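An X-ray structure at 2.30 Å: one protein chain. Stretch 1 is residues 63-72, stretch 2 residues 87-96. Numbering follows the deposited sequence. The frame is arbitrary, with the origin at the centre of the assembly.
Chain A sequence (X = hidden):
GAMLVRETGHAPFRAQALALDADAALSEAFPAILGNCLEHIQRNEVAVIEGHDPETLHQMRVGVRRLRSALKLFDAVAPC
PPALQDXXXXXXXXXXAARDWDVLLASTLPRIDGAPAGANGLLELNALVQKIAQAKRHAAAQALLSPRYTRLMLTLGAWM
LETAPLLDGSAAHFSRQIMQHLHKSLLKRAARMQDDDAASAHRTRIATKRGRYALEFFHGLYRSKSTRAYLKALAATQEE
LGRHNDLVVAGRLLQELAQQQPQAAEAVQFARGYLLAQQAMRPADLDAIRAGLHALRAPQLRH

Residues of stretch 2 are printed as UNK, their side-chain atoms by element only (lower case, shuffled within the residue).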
# COMPACT_ATOMS: atom_id res chain seq x y z
N GLY A 63 -1.78 5.11 4.10
CA GLY A 63 -2.40 6.40 3.80
C GLY A 63 -1.84 7.05 2.55
O GLY A 63 -2.59 7.63 1.77
N VAL A 64 -0.51 6.95 2.37
CA VAL A 64 0.22 7.48 1.21
C VAL A 64 -0.16 6.67 -0.04
O VAL A 64 -0.44 7.26 -1.09
CB VAL A 64 1.76 7.55 1.46
CG1 VAL A 64 2.53 7.89 0.18
CG2 VAL A 64 2.09 8.56 2.55
N ARG A 65 -0.23 5.33 0.09
CA ARG A 65 -0.62 4.40 -0.98
C ARG A 65 -2.06 4.65 -1.42
O ARG A 65 -2.34 4.65 -2.62
CB ARG A 65 -0.45 2.94 -0.53
CG ARG A 65 0.93 2.39 -0.80
CD ARG A 65 0.89 0.87 -0.85
NE ARG A 65 2.20 0.29 -0.56
CZ ARG A 65 2.61 -0.07 0.65
NH1 ARG A 65 1.82 0.10 1.70
NH2 ARG A 65 3.82 -0.59 0.82
N ARG A 66 -2.98 4.87 -0.44
CA ARG A 66 -4.40 5.15 -0.67
C ARG A 66 -4.57 6.47 -1.42
O ARG A 66 -5.41 6.56 -2.31
CB ARG A 66 -5.17 5.21 0.66
CG ARG A 66 -5.51 3.85 1.24
CD ARG A 66 -6.21 3.94 2.58
NE ARG A 66 -7.61 4.34 2.45
CZ ARG A 66 -8.09 5.53 2.81
NH1 ARG A 66 -9.37 5.80 2.65
NH2 ARG A 66 -7.29 6.44 3.35
N LEU A 67 -3.74 7.48 -1.08
CA LEU A 67 -3.73 8.80 -1.72
C LEU A 67 -3.28 8.70 -3.18
O LEU A 67 -3.93 9.27 -4.05
CB LEU A 67 -2.84 9.77 -0.92
CG LEU A 67 -2.71 11.21 -1.46
CD1 LEU A 67 -3.93 12.05 -1.09
CD2 LEU A 67 -1.45 11.86 -0.94
N ARG A 68 -2.18 7.96 -3.44
CA ARG A 68 -1.63 7.76 -4.78
C ARG A 68 -2.61 7.03 -5.71
O ARG A 68 -2.76 7.43 -6.87
CB ARG A 68 -0.28 7.03 -4.73
CG ARG A 68 0.64 7.42 -5.88
CD ARG A 68 1.61 6.32 -6.25
NE ARG A 68 2.77 6.27 -5.36
CZ ARG A 68 3.91 6.92 -5.57
NH1 ARG A 68 4.06 7.68 -6.65
NH2 ARG A 68 4.92 6.81 -4.71
N SER A 69 -3.31 6.00 -5.19
CA SER A 69 -4.31 5.24 -5.95
C SER A 69 -5.55 6.09 -6.24
O SER A 69 -6.14 5.95 -7.31
CB SER A 69 -4.69 3.94 -5.22
OG SER A 69 -5.31 4.19 -3.98
N ALA A 70 -5.92 6.99 -5.29
CA ALA A 70 -7.05 7.92 -5.44
C ALA A 70 -6.74 8.95 -6.53
O ALA A 70 -7.62 9.29 -7.31
CB ALA A 70 -7.34 8.61 -4.12
N LEU A 71 -5.48 9.42 -6.60
CA LEU A 71 -5.04 10.38 -7.62
C LEU A 71 -4.96 9.73 -9.00
O LEU A 71 -5.13 10.41 -10.01
CB LEU A 71 -3.69 11.03 -7.24
CG LEU A 71 -3.71 12.00 -6.06
CD1 LEU A 71 -2.37 12.06 -5.38
CD2 LEU A 71 -4.14 13.39 -6.49
N LYS A 72 -4.72 8.40 -9.04
CA LYS A 72 -4.63 7.61 -10.27
C LYS A 72 -6.00 7.45 -10.92
O LYS A 72 -6.11 7.56 -12.15
CB LYS A 72 -3.98 6.25 -10.00
CG LYS A 72 -3.34 5.62 -11.24
CD LYS A 72 -2.39 4.47 -10.89
CE LYS A 72 -0.97 4.91 -10.56
NZ LYS A 72 -0.24 5.42 -11.75
N UNK A 87 6.88 14.77 -5.14
CA UNK A 87 6.95 14.86 -3.68
C UNK A 87 6.20 13.70 -3.00
O UNK A 87 6.62 13.27 -1.93
c UNK A 87 7.24 17.42 -3.70
c UNK A 87 6.46 16.22 -3.18
o UNK A 87 8.49 17.35 -3.73
o UNK A 87 6.60 18.44 -4.04
N UNK A 88 5.11 13.21 -3.63
CA UNK A 88 4.32 12.07 -3.13
C UNK A 88 5.17 10.80 -3.27
O UNK A 88 5.20 9.98 -2.34
c UNK A 88 0.97 13.55 -4.42
c UNK A 88 2.27 10.59 -3.64
c UNK A 88 2.94 11.97 -3.86
c UNK A 88 2.00 13.10 -3.39
N UNK A 89 5.91 10.68 -4.39
CA UNK A 89 6.83 9.57 -4.68
C UNK A 89 8.00 9.57 -3.69
O UNK A 89 8.43 8.50 -3.27
c UNK A 89 7.33 9.65 -6.12
o UNK A 89 6.26 9.50 -7.04
N UNK A 90 8.48 10.78 -3.31
CA UNK A 90 9.55 10.97 -2.33
C UNK A 90 9.08 10.53 -0.94
O UNK A 90 9.81 9.80 -0.26
c UNK A 90 9.83 15.06 2.35
c UNK A 90 11.07 14.49 2.14
c UNK A 90 11.25 13.78 0.95
c UNK A 90 10.76 12.86 -1.09
c UNK A 90 10.03 12.44 -2.33
c UNK A 90 12.05 12.57 -0.75
c UNK A 90 8.79 14.93 1.42
n UNK A 90 12.35 13.12 0.47
c UNK A 90 8.98 14.23 0.24
c UNK A 90 10.23 13.64 -0.01
N UNK A 91 7.86 10.95 -0.53
CA UNK A 91 7.24 10.61 0.75
C UNK A 91 6.98 9.09 0.85
O UNK A 91 7.19 8.51 1.92
c UNK A 91 5.94 11.42 0.95
c UNK A 91 3.82 11.96 2.19
c UNK A 91 5.91 11.55 3.48
c UNK A 91 5.12 11.18 2.23
N UNK A 92 6.55 8.49 -0.26
CA UNK A 92 6.28 7.06 -0.36
C UNK A 92 7.54 6.23 -0.22
O UNK A 92 7.51 5.16 0.40
N UNK A 93 8.66 6.72 -0.79
CA UNK A 93 9.98 6.08 -0.74
C UNK A 93 10.58 6.19 0.68
O UNK A 93 11.15 5.21 1.16
o UNK A 93 10.27 6.50 -3.11
c UNK A 93 10.90 6.68 -1.83
c UNK A 93 12.29 6.05 -1.86
N UNK A 94 10.44 7.36 1.34
CA UNK A 94 10.95 7.60 2.69
C UNK A 94 10.27 6.72 3.74
O UNK A 94 10.96 6.10 4.55
c UNK A 94 11.85 9.99 2.32
c UNK A 94 13.32 9.62 2.37
o UNK A 94 13.88 9.52 3.49
o UNK A 94 13.93 9.45 1.29
c UNK A 94 10.88 9.09 3.07
N UNK A 95 8.92 6.67 3.72
CA UNK A 95 8.14 5.85 4.66
C UNK A 95 8.21 4.37 4.29
O UNK A 95 8.16 3.52 5.18
c UNK A 95 4.96 8.13 4.99
c UNK A 95 6.67 6.31 4.72
c UNK A 95 6.39 7.72 5.27
c UNK A 95 6.66 7.82 6.77
N UNK A 96 8.32 4.09 2.99
CA UNK A 96 8.42 2.74 2.43
C UNK A 96 9.67 2.01 2.85
O UNK A 96 9.59 0.83 3.20

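Position 87 carries two side-chain carbons, the second bearing two oxygens, and nothing of stretch 1 lies within reach. A short carboxylate is Asp 87; its charge is kept out of the apolar contact, and OD1 is hydrogen-bonded elsewhere in the structure.

Position 88 has four carbons, forked at the first, with one arm two carbons long. Its CA-to-CB bond points toward stretch 1, and its atoms meet Leu 67, Arg 68 and Leu 71. This beta-branched hydrocarbon is Ile 88. Its CD1 lies 3.8 Å from Leu 71 CD1 and its CG1 4.4 Å from Leu 67 CD2, while CG2, on the other branch, lies over one face of the Arg 68 guanidinium. Branching at CB thus lets one residue serve both an oily surface and the flat face of a charged group.

At position 89 a single carbon is followed by one oxygen, which lies near the plane of the Arg 68 guanidinium, at its edge. This is Ser 89. Arg 68 NH1 donates a hydrogen bond to Ser 89 OG, 2.9 Å long and nearly straight at 165°. The small hydroxyl can accept this bond although the CA-to-CB bond points away overall.

Position 90 shows one carbon leading to fused five- and six-membered rings with eight carbons and one nitrogen. This can only be Trp 90. Its CA-to-CB bond points away from stretch 1; even the nearest approach, Trp 90 CB to Arg 68 NH2, is 8.0 Å, so its bulk does not have to fit between the helices.

Position 91 has four carbons, forked at the second, and an end carbon meets Val 64. It is Leu 91. CA-to-CB points sideways, but the longer reach of a gamma-branched chain brings CD2 to 3.8 Å from Val 64 CG2.

Position 92 has no side-chain atoms, and its CA lies 3.9 Å from Val 64 CG1. It is therefore Gly 92. The CA atoms of Val 64 and Gly 92 are 6.3 Å apart. A CB here would point toward stretch 1 and sit only 3.1 Å from Arg 68 NH2, a tight fit.

Position 93 has one carbon carrying an oxygen and a carbon, the pattern of Thr 93. Its CA-to-CB bond points away, and OG1 donates a 2.7 Å hydrogen bond to Ser 89 O, one turn back. Position 94, three carbons with two oxygens on the third, is out of reach of stretch 1. It is Glu 94, whose charged end suits a partly exposed site away from the apolar contact.

Position 95 again has four carbons forked at the second; it points toward stretch 1 and meets Val 64. It is Leu 95, whose CD1 packs 3.8 Å from Val 64 CG2. Position 96 lacks a side chain and is Gly 96; a CB would clash with Gly 92 O at 2.5 Å.

The helices run roughly antiparallel, at 151°, with axes 10.1 Å apart at closest approach. Val 64 is a knob among Ile 88, Leu 91, Gly 92 and Leu 95, with Gly 92 allowing close backbone approach. Leu 67 and Leu 71 extend the apolar packing around Ile 88, and Arg 68 adds a directional hydrogen bond to Ser 89.

Stretch 2 (87-96) DISWLGTELG
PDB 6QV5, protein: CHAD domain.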